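Local coordinates for protein putative esterase (Uncultured bacterium, PDB 7C4D) that probably hydrolyses carboxylic ester bonds, as a marine bacterial esterase of the alpha/beta hydrolase fold, at residues Gly94-Gly99 / Ala251-His256; Ile27-Leu32 / Tyr53-Arg58. One frame throughout, in Å; residues are numbered along the deposited sequence.

Contact 1. Residues Gly94-Gly99 / Ala251-His256; sequences GHSMGG and AGHWLH. With ACT (acetate ion), chain D; SO4 (sulfate ion), chain E.
H95 and W254 face each other with their CA atoms 8.4 Å apart, and S96 and H253 are almost as far from one another, so the two backbones meet through side chains and one carbonyl. G94-G99 leaves strand 90-95, turns sharply at S96 and enters helix 97-108; A251-H256 is a loop running into helix 255-258. At the turn S96 has a positive phi of 52°, the strained backbone expected of a nucleophile elbow, consistent with the GHSMG sequence, which fits the GxSxG signature of alpha/beta hydrolases. Glycine suits positions 94 and 98 because a CB on G94 would collide with the carbonyl of G98, and one on G98 would crowd that of H95. H95 has the largest share of the contact. With CG anti to the backbone N (chi1 175°), its ring extends to the facing loop, and NE2 donates a nearly straight bond of 2.8 Å to H253 O, which lies close to the ring plane. H256 presents the edge of its ring, CE1 foremost, to one face of H95, the planes at 60°; S96 CB covers the opposite face. W254 adds an oblique contact, CD1 lying 3.8 Å from H95 CE1. S96 and H253 fit a Ser-His-Asp triad, probably completed by D120, whose carboxylate accepts a hydrogen bond from H253 ND1 and so helps fix the ring's rotation. S96 OG sits at the ring edge, 3.1 Å from H253 NE2. An acetate, probably from the crystallisation liquor, accepts a bond from M97 N to its OXT (2.9 Å) and a weak one from H253 NE2 to its other oxygen. H256 NE2 donates to sulfate O4 at 2.8 Å.

Contact 2. Residues Ile27-Leu32 / Tyr53-Arg58; sequences IILHGL and YLIDQR. With SO4 (sulfate ion), chain E; ACT (acetate ion), chain D.
L29 and I55 form the tightest apolar pair between these neighbouring parallel strands: their side chains lie side by side, pointing the same way, with L29 CD2 3.7 Å from I55 CG2. I27 and Y53 project to the same face of the sheet, where I27 CG2 also approaches I55 CG1. On the other face I28 CD1 meets L54 CD2 at 4.0 Å. The isoleucines and leucines suit both faces of this buried sheet, filling them with branched apolar groups; here strand 25-29, helix 40-46 and strand 51-55 make a beta-alpha-beta unit. I28 N donates a straight 2.9 Å bond to Y53 O, whereas the return bond from I55 N to I28 O is long and weak. Where the strands splay, a water donates to I28 O and I55 O, bridging the widening gap. Beyond it, H30 holds CG between its backbone N and carbonyl carbon (chi1 66°), which brings the ring across to the facing segment. Q57 N donates to H30 NE2 at 2.9 Å and 177°, while H30 ND1 donates to G31 O (2.7 Å) almost in the ring plane. Q57 NE2 lies over the centre of one face of the H30 ring. This pattern of bonds is consistent with a neutral H30 carrying its proton on ND1, and the two bonds fix the ring's rotation.

In the fold
Contacts 1 and 2 meet in the middle of one sheet, where strands 90-95 and 25-29 are neighbours; their centres lie about 12 Å apart. H95 N is 3.0 Å from L29 O, a probable hydrogen bond that continues the sheet pairing from one contact into the other. M97 packs its CB against L32 N and its CE against Q57 NE2. Contact 1 supplies the probable nucleophile and histidine, contact 2 the loop beside them. L32 N donates to acetate OXT at 2.7 Å, the same oxygen that M97 N reaches, consistent with the two backbone amides of an oxyanion hole. The sulfate likewise spans both contacts, bound by G31 N and H256 NE2, with W39 and N38 as further donors.

Contact 1. Residues Gly94-Gly99 / Ala251-His256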
loop_
_atom_site.group_PDB
_atom_site.type_symbol
_atom_site.label_atom_id
_atom_site.label_comp_id
_atom_site.label_asym_id
_atom_site.label_seq_id
_atom_site.Cartn_x
_atom_site.Cartn_y
_atom_site.Cartn_z
ATOM N N GLY A 94 -1.702 5.365 3.739
ATOM C CA GLY A 94 -0.885 4.563 2.836
ATOM C C GLY A 94 -0.242 3.430 3.616
ATOM O O GLY A 94 0.478 3.679 4.580
ATOM N N HIS A 95 -0.528 2.210 3.192
ATOM C CA HIS A 95 0.008 1.005 3.807
ATOM C C HIS A 95 1.223 0.551 3.000
ATOM O O HIS A 95 1.110 0.324 1.792
ATOM C CB HIS A 95 -1.052 -0.099 3.852
ATOM C CG HIS A 95 -0.522 -1.394 4.356
ATOM N ND1 HIS A 95 -0.461 -2.513 3.594
ATOM C CD2 HIS A 95 0.054 -1.722 5.530
ATOM C CE1 HIS A 95 0.098 -3.486 4.282
ATOM N NE2 HIS A 95 0.386 -3.029 5.471
ATOM N N SER A 96 2.374 0.447 3.686
ATOM C CA SER A 96 3.623 -0.037 3.114
ATOM C C SER A 96 3.988 0.715 1.827
ATOM O O SER A 96 4.217 1.935 1.868
ATOM C CB SER A 96 3.619 -1.520 2.928
ATOM O OG SER A 96 4.947 -2.015 3.115
ATOM N N MET A 97 3.986 0.005 0.685
ATOM C CA MET A 97 4.351 0.655 -0.563
ATOM C C MET A 97 3.474 1.887 -0.728
ATOM O O MET A 97 3.959 2.950 -1.103
ATOM C CB MET A 97 4.169 -0.269 -1.777
ATOM C CG MET A 97 4.380 0.433 -3.107
ATOM S SD MET A 97 4.057 -0.572 -4.587
ATOM C CE MET A 97 2.265 -0.527 -4.722
ATOM N N GLY A 98 2.189 1.739 -0.391
ATOM C CA GLY A 98 1.230 2.843 -0.436
ATOM C C GLY A 98 1.615 3.981 0.517
ATOM O O GLY A 98 1.420 5.156 0.206
ATOM N N GLY A 99 2.269 3.619 1.613
ATOM C CA GLY A 99 2.750 4.597 2.581
ATOM C C GLY A 99 3.921 5.431 2.068
ATOM O O GLY A 99 4.004 6.613 2.402
ATOM N N ALA A 251 -0.298 -7.184 16.231
ATOM C CA ALA A 251 -0.452 -7.173 14.788
ATOM C C ALA A 251 0.906 -7.120 14.104
ATOM O O ALA A 251 1.865 -6.576 14.656
ATOM C CB ALA A 251 -1.371 -6.064 14.364
ATOM N N GLY A 252 0.973 -7.766 12.927
ATOM C CA GLY A 252 2.173 -7.806 12.102
ATOM C C GLY A 252 2.165 -6.691 11.060
ATOM O O GLY A 252 1.777 -5.555 11.338
ATOM N N HIS A 253 2.540 -7.049 9.835
ATOM C CA HIS A 253 2.676 -6.082 8.765
ATOM C C HIS A 253 1.321 -5.704 8.151
ATOM O O HIS A 253 1.163 -4.583 7.673
ATOM C CB HIS A 253 3.751 -6.553 7.787
ATOM C CG HIS A 253 3.967 -5.595 6.660
ATOM N ND1 HIS A 253 4.505 -4.335 6.848
ATOM C CD2 HIS A 253 3.690 -5.695 5.340
ATOM C CE1 HIS A 253 4.569 -3.708 5.688
ATOM N NE2 HIS A 253 4.084 -4.520 4.748
ATOM N N TRP A 254 0.349 -6.628 8.155
ATOM C CA TRP A 254 -0.995 -6.369 7.651
ATOM C C TRP A 254 -1.908 -6.073 8.831
ATOM O O TRP A 254 -2.866 -6.779 9.091
ATOM C CB TRP A 254 -1.499 -7.526 6.770
ATOM C CG TRP A 254 -0.853 -7.556 5.420
ATOM C CD1 TRP A 254 -1.359 -7.032 4.268
ATOM C CD2 TRP A 254 0.438 -8.084 5.077
ATOM N NE1 TRP A 254 -0.489 -7.217 3.231
ATOM C CE2 TRP A 254 0.628 -7.850 3.693
ATOM C CE3 TRP A 254 1.451 -8.742 5.783
ATOM C CZ2 TRP A 254 1.794 -8.231 3.015
ATOM C CZ3 TRP A 254 2.595 -9.131 5.114
ATOM C CH2 TRP A 254 2.763 -8.882 3.747
ATOM N N LEU A 255 -1.567 -5.011 9.566
ATOM C CA LEU A 255 -2.204 -4.707 10.837
ATOM C C LEU A 255 -3.685 -4.332 10.673
ATOM O O LEU A 255 -4.488 -4.498 11.592
ATOM C CB LEU A 255 -1.370 -3.654 11.587
ATOM C CG LEU A 255 -1.334 -2.232 11.026
ATOM C CD1 LEU A 255 -0.448 -1.369 11.905
ATOM C CD2 LEU A 255 -0.848 -2.175 9.575
ATOM N N HIS A 256 -4.076 -3.862 9.490
ATOM C CA HIS A 256 -5.460 -3.438 9.311
ATOM C C HIS A 256 -6.383 -4.616 9.010
ATOM O O HIS A 256 -7.599 -4.500 9.129
ATOM C CB HIS A 256 -5.561 -2.500 8.117
ATOM C CG HIS A 256 -5.000 -3.120 6.884
ATOM N ND1 HIS A 256 -3.635 -3.413 6.747
ATOM C CD2 HIS A 256 -5.597 -3.514 5.742
ATOM C CE1 HIS A 256 -3.425 -3.927 5.552
ATOM N NE2 HIS A 256 -4.603 -3.976 4.910
HETATM C C ACT D . 4.737 -3.708 0.464
HETATM O O ACT D . 4.400 -4.591 1.287
HETATM O OXT ACT D . 3.946 -2.850 0.023
HETATM C CH3 ACT D . 6.198 -3.627 -0.043
HETATM S S SO4 E . -3.101 -4.192 1.294
HETATM O O1 SO4 E . -3.927 -4.352 0.127
HETATM O O2 SO4 E . -1.784 -4.713 0.994
HETATM O O3 SO4 E . -2.971 -2.789 1.634
HETATM O O4 SO4 E . -3.667 -4.905 2.402
#

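Contact 2. Residues Ile27-Leu32 / Tyr53-Arg58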
loop_
_atom_site.group_PDB
_atom_site.type_symbol
_atom_site.label_atom_id
_atom_site.label_comp_id
_atom_site.label_asym_id
_atom_site.label_seq_id
_atom_site.Cartn_x
_atom_site.Cartn_y
_atom_site.Cartn_z
ATOM N N ILE A 27 -8.191 9.363 1.046
ATOM C CA ILE A 27 -7.656 8.478 0.029
ATOM C C ILE A 27 -6.891 7.357 0.718
ATOM O O ILE A 27 -6.020 7.648 1.550
ATOM C CB ILE A 27 -6.766 9.267 -0.976
ATOM C CG1 ILE A 27 -7.572 10.314 -1.748
ATOM C CG2 ILE A 27 -6.042 8.312 -1.920
ATOM C CD1 ILE A 27 -6.766 11.244 -2.658
ATOM N N ILE A 28 -7.200 6.097 0.346
ATOM C CA ILE A 28 -6.480 4.959 0.909
ATOM C C ILE A 28 -5.651 4.296 -0.210
ATOM O O ILE A 28 -6.178 4.040 -1.288
ATOM C CB ILE A 28 -7.451 3.992 1.616
ATOM C CG1 ILE A 28 -8.375 4.733 2.586
ATOM C CG2 ILE A 28 -6.768 2.821 2.311
ATOM C CD1 ILE A 28 -9.274 3.787 3.445
ATOM N N LEU A 29 -4.361 4.049 0.055
ATOM C CA LEU A 29 -3.424 3.417 -0.877
ATOM C C LEU A 29 -2.890 2.113 -0.286
ATOM O O LEU A 29 -2.204 2.097 0.746
ATOM C CB LEU A 29 -2.241 4.352 -1.172
ATOM C CG LEU A 29 -2.554 5.728 -1.734
ATOM C CD1 LEU A 29 -1.254 6.445 -2.065
ATOM C CD2 LEU A 29 -3.399 5.596 -2.972
ATOM N N HIS A 30 -3.201 1.006 -0.957
ATOM C CA HIS A 30 -2.729 -0.313 -0.580
ATOM C C HIS A 30 -1.198 -0.454 -0.804
ATOM O O HIS A 30 -0.523 0.390 -1.425
ATOM C CB HIS A 30 -3.526 -1.331 -1.400
ATOM C CG HIS A 30 -3.223 -1.222 -2.853
ATOM N ND1 HIS A 30 -2.100 -1.800 -3.420
ATOM C CD2 HIS A 30 -3.829 -0.541 -3.845
ATOM C CE1 HIS A 30 -2.044 -1.510 -4.694
ATOM N NE2 HIS A 30 -3.100 -0.740 -4.991
ATOM N N GLY A 31 -0.638 -1.550 -0.298
ATOM C CA GLY A 31 0.748 -1.921 -0.544
ATOM C C GLY A 31 0.933 -2.912 -1.716
ATOM O O GLY A 31 -0.019 -3.245 -2.437
ATOM N N LEU A 32 2.179 -3.386 -1.934
ATOM C CA LEU A 32 2.484 -4.237 -3.086
ATOM C C LEU A 32 1.625 -5.520 -3.080
ATOM O O LEU A 32 1.449 -6.170 -2.053
ATOM C CB LEU A 32 3.984 -4.558 -3.044
ATOM C CG LEU A 32 4.623 -5.115 -4.317
ATOM C CD1 LEU A 32 4.519 -4.147 -5.475
ATOM C CD2 LEU A 32 6.093 -5.426 -4.057
ATOM N N TYR A 53 -11.924 7.228 -0.856
ATOM C CA TYR A 53 -11.520 6.758 -2.181
ATOM C C TYR A 53 -10.559 5.578 -2.050
ATOM O O TYR A 53 -9.494 5.699 -1.430
ATOM C CB TYR A 53 -10.855 7.882 -2.970
ATOM C CG TYR A 53 -11.776 9.020 -3.309
ATOM C CD1 TYR A 53 -12.025 10.023 -2.391
ATOM C CD2 TYR A 53 -12.410 9.087 -4.541
ATOM C CE1 TYR A 53 -12.881 11.062 -2.686
ATOM C CE2 TYR A 53 -13.263 10.122 -4.866
ATOM C CZ TYR A 53 -13.489 11.116 -3.928
ATOM O OH TYR A 53 -14.294 12.170 -4.226
ATOM N N LEU A 54 -11.003 4.411 -2.533
ATOM C CA LEU A 54 -10.191 3.203 -2.530
ATOM C C LEU A 54 -9.574 3.089 -3.919
ATOM O O LEU A 54 -10.273 2.780 -4.893
ATOM C CB LEU A 54 -11.061 1.981 -2.242
ATOM C CG LEU A 54 -11.881 1.975 -0.952
ATOM C CD1 LEU A 54 -12.690 0.705 -0.897
ATOM C CD2 LEU A 54 -10.970 2.022 0.260
ATOM N N ILE A 55 -8.278 3.409 -3.980
ATOM C CA ILE A 55 -7.525 3.542 -5.222
ATOM C C ILE A 55 -6.753 2.244 -5.439
ATOM O O ILE A 55 -6.274 1.636 -4.469
ATOM C CB ILE A 55 -6.600 4.768 -5.100
ATOM C CG1 ILE A 55 -7.359 6.081 -5.324
ATOM C CG2 ILE A 55 -5.384 4.652 -5.993
ATOM C CD1 ILE A 55 -7.693 6.305 -6.730
ATOM N N ASP A 56 -6.742 1.769 -6.698
ATOM C CA ASP A 56 -5.861 0.689 -7.141
ATOM C C ASP A 56 -4.643 1.396 -7.742
ATOM O O ASP A 56 -4.798 2.284 -8.566
ATOM C CB ASP A 56 -6.533 -0.225 -8.178
ATOM C CG ASP A 56 -7.624 -1.160 -7.659
ATOM O OD1 ASP A 56 -7.803 -1.250 -6.449
ATOM O OD2 ASP A 56 -8.252 -1.843 -8.464
ATOM N N GLN A 57 -3.445 1.126 -7.229
ATOM C CA GLN A 57 -2.271 1.805 -7.775
ATOM C C GLN A 57 -1.818 1.133 -9.074
ATOM O O GLN A 57 -2.255 0.011 -9.356
ATOM C CB GLN A 57 -1.177 1.847 -6.718
ATOM C CG GLN A 57 -1.559 2.761 -5.557
ATOM C CD GLN A 57 -0.459 2.765 -4.546
ATOM O OE1 GLN A 57 0.463 3.581 -4.604
ATOM N NE2 GLN A 57 -0.516 1.777 -3.672
ATOM N N ARG A 58 -0.935 1.817 -9.840
ATOM C CA ARG A 58 -0.426 1.258 -11.098
ATOM C C ARG A 58 0.062 -0.179 -10.894
ATOM O O ARG A 58 0.611 -0.509 -9.835
ATOM C CB ARG A 58 0.628 2.185 -11.709
ATOM C CG ARG A 58 1.981 2.201 -11.010
ATOM C CD ARG A 58 3.046 2.820 -11.899
ATOM N NE ARG A 58 2.583 4.128 -12.304
ATOM C CZ ARG A 58 3.038 4.804 -13.352
ATOM N NH1 ARG A 58 3.995 4.279 -14.092
ATOM N NH2 ARG A 58 2.543 5.994 -13.650
HETATM S S SO4 E . -3.101 -4.192 1.294
HETATM O O1 SO4 E . -3.927 -4.352 0.127
HETATM O O2 SO4 E . -1.784 -4.713 0.994
HETATM O O3 SO4 E . -2.971 -2.789 1.634
HETATM O O4 SO4 E . -3.667 -4.905 2.402
HETATM C C ACT D . 4.737 -3.708 0.464
HETATM O O ACT D . 4.400 -4.591 1.287
HETATM O OXT ACT D . 3.946 -2.850 0.023
HETATM C CH3 ACT D . 6.198 -3.627 -0.043
HETATM O O HOH W 1 -5.942 1.152 -1.800
#